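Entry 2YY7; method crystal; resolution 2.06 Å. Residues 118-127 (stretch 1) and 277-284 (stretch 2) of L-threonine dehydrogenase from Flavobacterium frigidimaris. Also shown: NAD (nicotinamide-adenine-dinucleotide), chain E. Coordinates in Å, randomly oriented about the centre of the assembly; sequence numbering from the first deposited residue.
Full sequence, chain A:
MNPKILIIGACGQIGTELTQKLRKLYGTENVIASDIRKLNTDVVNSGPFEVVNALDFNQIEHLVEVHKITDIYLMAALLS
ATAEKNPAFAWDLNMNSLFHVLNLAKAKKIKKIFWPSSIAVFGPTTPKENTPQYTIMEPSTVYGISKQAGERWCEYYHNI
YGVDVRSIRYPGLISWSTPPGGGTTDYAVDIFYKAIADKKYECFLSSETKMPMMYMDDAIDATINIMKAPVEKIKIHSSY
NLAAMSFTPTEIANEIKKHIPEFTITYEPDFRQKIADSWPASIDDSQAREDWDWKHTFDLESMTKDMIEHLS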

# COMPACT_ATOMS: atom_id res chain seq x y z
N SER A 118 -9.78 1.23 -7.71
CA SER A 118 -11.13 1.52 -7.25
C SER A 118 -11.17 2.69 -6.27
O SER A 118 -10.16 3.05 -5.68
N ILE A 119 -12.35 3.28 -6.11
CA ILE A 119 -12.51 4.38 -5.16
C ILE A 119 -12.26 3.81 -3.77
O ILE A 119 -12.18 4.56 -2.79
N ALA A 120 -12.14 2.49 -3.68
CA ALA A 120 -11.89 1.82 -2.41
C ALA A 120 -10.48 2.11 -1.88
O ALA A 120 -10.16 1.75 -0.74
N VAL A 121 -9.64 2.73 -2.70
CA VAL A 121 -8.29 3.07 -2.28
C VAL A 121 -8.31 4.21 -1.26
O VAL A 121 -7.32 4.46 -0.56
N PHE A 122 -9.44 4.91 -1.17
CA PHE A 122 -9.58 6.01 -0.23
C PHE A 122 -10.03 5.48 1.13
O PHE A 122 -10.56 4.38 1.23
N GLY A 123 -9.81 6.27 2.18
CA GLY A 123 -10.19 5.85 3.52
C GLY A 123 -10.93 6.90 4.32
O GLY A 123 -11.27 7.97 3.79
N PRO A 124 -11.17 6.64 5.61
CA PRO A 124 -11.88 7.51 6.57
C PRO A 124 -11.33 8.93 6.66
O PRO A 124 -12.07 9.87 6.95
N THR A 125 -10.03 9.07 6.42
CA THR A 125 -9.35 10.35 6.50
C THR A 125 -9.27 11.09 5.17
O THR A 125 -8.68 12.17 5.08
N THR A 126 -9.86 10.52 4.13
CA THR A 126 -9.85 11.13 2.81
C THR A 126 -11.02 12.11 2.69
O THR A 126 -12.14 11.78 3.05
N PRO A 127 -10.76 13.34 2.18
CA PRO A 127 -11.83 14.34 2.03
C PRO A 127 -13.00 13.66 1.31
O PRO A 127 -12.80 12.95 0.33
N ASP A 277 -19.03 4.01 4.56
CA ASP A 277 -18.74 5.18 5.39
C ASP A 277 -17.26 5.56 5.36
O ASP A 277 -16.91 6.69 5.72
N SER A 278 -16.39 4.65 4.94
CA SER A 278 -14.96 4.96 4.87
C SER A 278 -14.57 5.52 3.50
O SER A 278 -13.40 5.85 3.28
N TRP A 279 -15.53 5.62 2.59
CA TRP A 279 -15.26 6.14 1.25
C TRP A 279 -15.83 7.54 1.02
O TRP A 279 -16.72 7.98 1.74
N PRO A 280 -15.30 8.25 0.01
CA PRO A 280 -15.74 9.60 -0.35
C PRO A 280 -17.17 9.58 -0.90
O PRO A 280 -17.70 8.52 -1.21
N ALA A 281 -17.76 10.76 -1.02
CA ALA A 281 -19.12 10.88 -1.54
C ALA A 281 -19.08 11.22 -3.03
O ALA A 281 -19.92 10.74 -3.81
N SER A 282 -18.11 12.04 -3.43
CA SER A 282 -17.94 12.45 -4.82
C SER A 282 -16.45 12.57 -5.16
O SER A 282 -15.63 12.84 -4.29
N ILE A 283 -16.12 12.40 -6.44
CA ILE A 283 -14.73 12.41 -6.90
C ILE A 283 -14.38 13.49 -7.93
O ILE A 283 -15.16 13.76 -8.85
N ASP A 284 -13.20 14.10 -7.79
CA ASP A 284 -12.73 15.11 -8.75
C ASP A 284 -11.82 14.41 -9.76
O ASP A 284 -10.69 14.04 -9.42

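Two loops distant in sequence can be held together without a single direct hydrogen bond, provided that apolar side chains fill the space between them and water serves the polar groups left at the seam. The pairing of residues 118-127 with 277-284 in L-threonine dehydrogenase illustrates the principle: 479 Å² is buried between the stretches, yet no hydrogen bond crosses directly from one to the other.

The first residue, S118, makes no contact with the second stretch. Its t rotamer (chi1 168°) leaves OG 3.5 Å from C5N of the NAD nicotinamide ring, while OG also accepts a hydrogen bond from the backbone N of A120, at an N to OG distance of 3.0 Å, although the position of A120 N is less certain in the model. A short 3-10 segment, residues 119-121, follows and sorts its side chains by direction. I119 points toward the other stretch with chi1 p and chi2 t, and its branches reach different neighbours: CD1 lies 3.8 Å from W279 CE3, and CG2 lies 4.2 Å from I283 CG1. The backbone O of I119 sits over one face of the W279 ring. A120 leaves its backbone sideways, but its CB still comes within 3.5 Å of W279 CZ2. V121, in rotamer m, points away and takes no part.

W279 shows that the direction of CA to CB need not decide where a large side chain ends. Its CB points away from stretch 1, but with chi1 m and chi2 at -12° the indole comes back to meet I119 and A120. Its NE1 finds a polar partner through water 1, which accepts from NE1 at 3.1 Å and donates to A120 O at 2.6 Å.

F122 points inward with chi1 m and chi2 -61°. Its CB is 3.6 Å from P280 CD, and farther out along the ring CE2 lies 3.8 Å from I283 CD1. P280 also points toward stretch 1, whereas I283 starts sideways and, in its m, m rotamer, brings its end nearer. A second water bridges the seam by donating to F122 O and to S278 OG, each at 2.8 Å.

At G123 there is no side chain, and the chain enters a type I turn that runs to T126, closed by the backbone hydrogen bond from T126 N to G123 O (2.9 Å). Here the carbonyl oxygens G123 O and S278 O approach to 3.0 Å, but both are acceptors and cannot bond to each other. P124, its ring C-gamma exo, has its CA-to-CB bond sideways, and its CG lies 3.8 Å from S278 CB. Water 3 spans the backbones nearby, donating to P124 O at 3.1 Å and to D277 O at 3.2 Å.

T125, in rotamer p, points away. T126, in rotamer m, points inward and serves two ends: OG1 accepts from G123 N at 3.0 Å, bracing the turn, while CG2 rests 4.0 Å from P280 CG. The CA-to-CB bond of P127 points away, and its contact is through the backbone: P127 O lies 3.9 Å from P280 CB.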

# COMPACT_ATOMS: atom_id res chain seq x y z
CB SER A 118 -11.72 0.27 -6.57
OG SER A 118 -12.91 0.57 -5.87
CB ILE A 119 -13.94 4.96 -5.21
CG1 ILE A 119 -14.97 3.83 -5.08
CG2 ILE A 119 -14.13 5.77 -6.49
CD1 ILE A 119 -16.40 4.31 -4.87
CB ALA A 120 -12.09 0.31 -2.55
CB VAL A 121 -7.39 3.49 -3.47
CG1 VAL A 121 -7.25 2.33 -4.45
CG2 VAL A 121 -7.96 4.71 -4.18
CB PHE A 122 -10.57 7.03 -0.78
CG PHE A 122 -10.13 7.65 -2.08
CD1 PHE A 122 -8.94 8.37 -2.15
CD2 PHE A 122 -10.88 7.48 -3.24
CE1 PHE A 122 -8.51 8.92 -3.36
CE2 PHE A 122 -10.45 8.02 -4.46
CZ PHE A 122 -9.26 8.74 -4.51
CB PRO A 124 -11.73 6.77 7.90
CG PRO A 124 -11.55 5.34 7.49
CD PRO A 124 -10.65 5.44 6.30
CB THR A 125 -7.93 10.16 7.07
OG1 THR A 125 -7.28 9.09 6.37
CG2 THR A 125 -7.98 9.82 8.56
CB THR A 126 -10.03 10.07 1.70
OG1 THR A 126 -8.94 9.14 1.74
CG2 THR A 126 -10.08 10.73 0.34
CB PRO A 127 -11.17 15.42 1.18
CG PRO A 127 -9.76 15.39 1.68
CD PRO A 127 -9.46 13.90 1.76
CB ASP A 277 -19.18 4.95 6.84
CG ASP A 277 -20.69 4.87 6.99
OD1 ASP A 277 -21.42 5.51 6.20
OD2 ASP A 277 -21.16 4.17 7.91
CB SER A 278 -14.12 3.72 5.19
OG SER A 278 -14.05 2.85 4.07
CB TRP A 279 -15.85 5.23 0.16
CG TRP A 279 -15.31 3.85 0.10
CD1 TRP A 279 -14.19 3.37 0.73
CD2 TRP A 279 -15.83 2.77 -0.67
NE1 TRP A 279 -14.00 2.05 0.40
CE2 TRP A 279 -14.99 1.65 -0.46
CE3 TRP A 279 -16.94 2.63 -1.52
CZ2 TRP A 279 -15.22 0.42 -1.07
CZ3 TRP A 279 -17.17 1.40 -2.13
CH2 TRP A 279 -16.31 0.31 -1.90
CB PRO A 280 -14.74 10.02 -1.43
CG PRO A 280 -13.51 9.22 -1.09
CD PRO A 280 -14.09 7.88 -0.75
CB ALA A 281 -19.89 11.96 -0.77
CB SER A 282 -18.64 13.79 -5.06
OG SER A 282 -18.07 14.80 -4.24
CB ILE A 283 -14.37 11.03 -7.52
CG1 ILE A 283 -14.58 9.91 -6.49
CG2 ILE A 283 -12.94 11.04 -8.06
CD1 ILE A 283 -13.61 9.94 -5.33
CB ASP A 284 -11.95 16.22 -8.04
CG ASP A 284 -11.39 17.26 -9.01
OD1 ASP A 284 -10.75 18.22 -8.55
OD2 ASP A 284 -11.58 17.11 -10.24
PA NAD E . -16.59 -9.57 -11.02
O1A NAD E . -17.97 -9.38 -11.54
O2A NAD E . -16.49 -10.16 -9.66
O5B NAD E . -15.69 -10.33 -12.08
C5B NAD E . -14.49 -10.95 -11.72
C4B NAD E . -14.20 -12.08 -12.68
O4B NAD E . -12.89 -12.57 -12.39
C3B NAD E . -15.20 -13.25 -12.52
O3B NAD E . -15.79 -13.61 -13.78
C2B NAD E . -14.35 -14.35 -11.88
O2B NAD E . -14.76 -15.65 -12.26
C1B NAD E . -12.95 -13.99 -12.40
N9A NAD E . -11.87 -14.60 -11.61
C8A NAD E . -11.82 -14.70 -10.22
N7A NAD E . -10.69 -15.35 -9.89
C5A NAD E . -10.04 -15.64 -11.04
C6A NAD E . -8.86 -16.32 -11.27
N6A NAD E . -8.20 -16.88 -10.28
N1A NAD E . -8.44 -16.51 -12.56
C2A NAD E . -9.17 -16.01 -13.63
N3A NAD E . -10.36 -15.35 -13.42
C4A NAD E . -10.78 -15.18 -12.12
O3 NAD E . -15.86 -8.15 -10.89
PN NAD E . -16.04 -6.82 -11.81
O1N NAD E . -16.10 -7.14 -13.27
O2N NAD E . -17.07 -5.99 -11.13
O5D NAD E . -14.63 -6.07 -11.53
C5D NAD E . -13.51 -6.26 -12.41
C4D NAD E . -12.35 -5.35 -11.94
O4D NAD E . -12.80 -4.02 -11.81
C3D NAD E . -11.80 -5.72 -10.56
O3D NAD E . -10.41 -5.44 -10.53
C2D NAD E . -12.48 -4.73 -9.64
O2D NAD E . -11.73 -4.63 -8.45
C1D NAD E . -12.53 -3.47 -10.50
N1N NAD E . -13.59 -2.56 -10.01
C2N NAD E . -14.92 -2.91 -10.16
C3N NAD E . -15.91 -2.05 -9.69
C7N NAD E . -17.36 -2.35 -9.94
O7N NAD E . -18.26 -1.46 -9.37
N7N NAD E . -17.77 -3.43 -10.63
C4N NAD E . -15.56 -0.85 -9.06
C5N NAD E . -14.21 -0.49 -8.94
C6N NAD E . -13.24 -1.36 -9.39
O HOH W 1 -11.43 0.61 1.24
O HOH W 2 -11.45 2.58 3.13
O HOH W 3 -15.03 8.88 7.09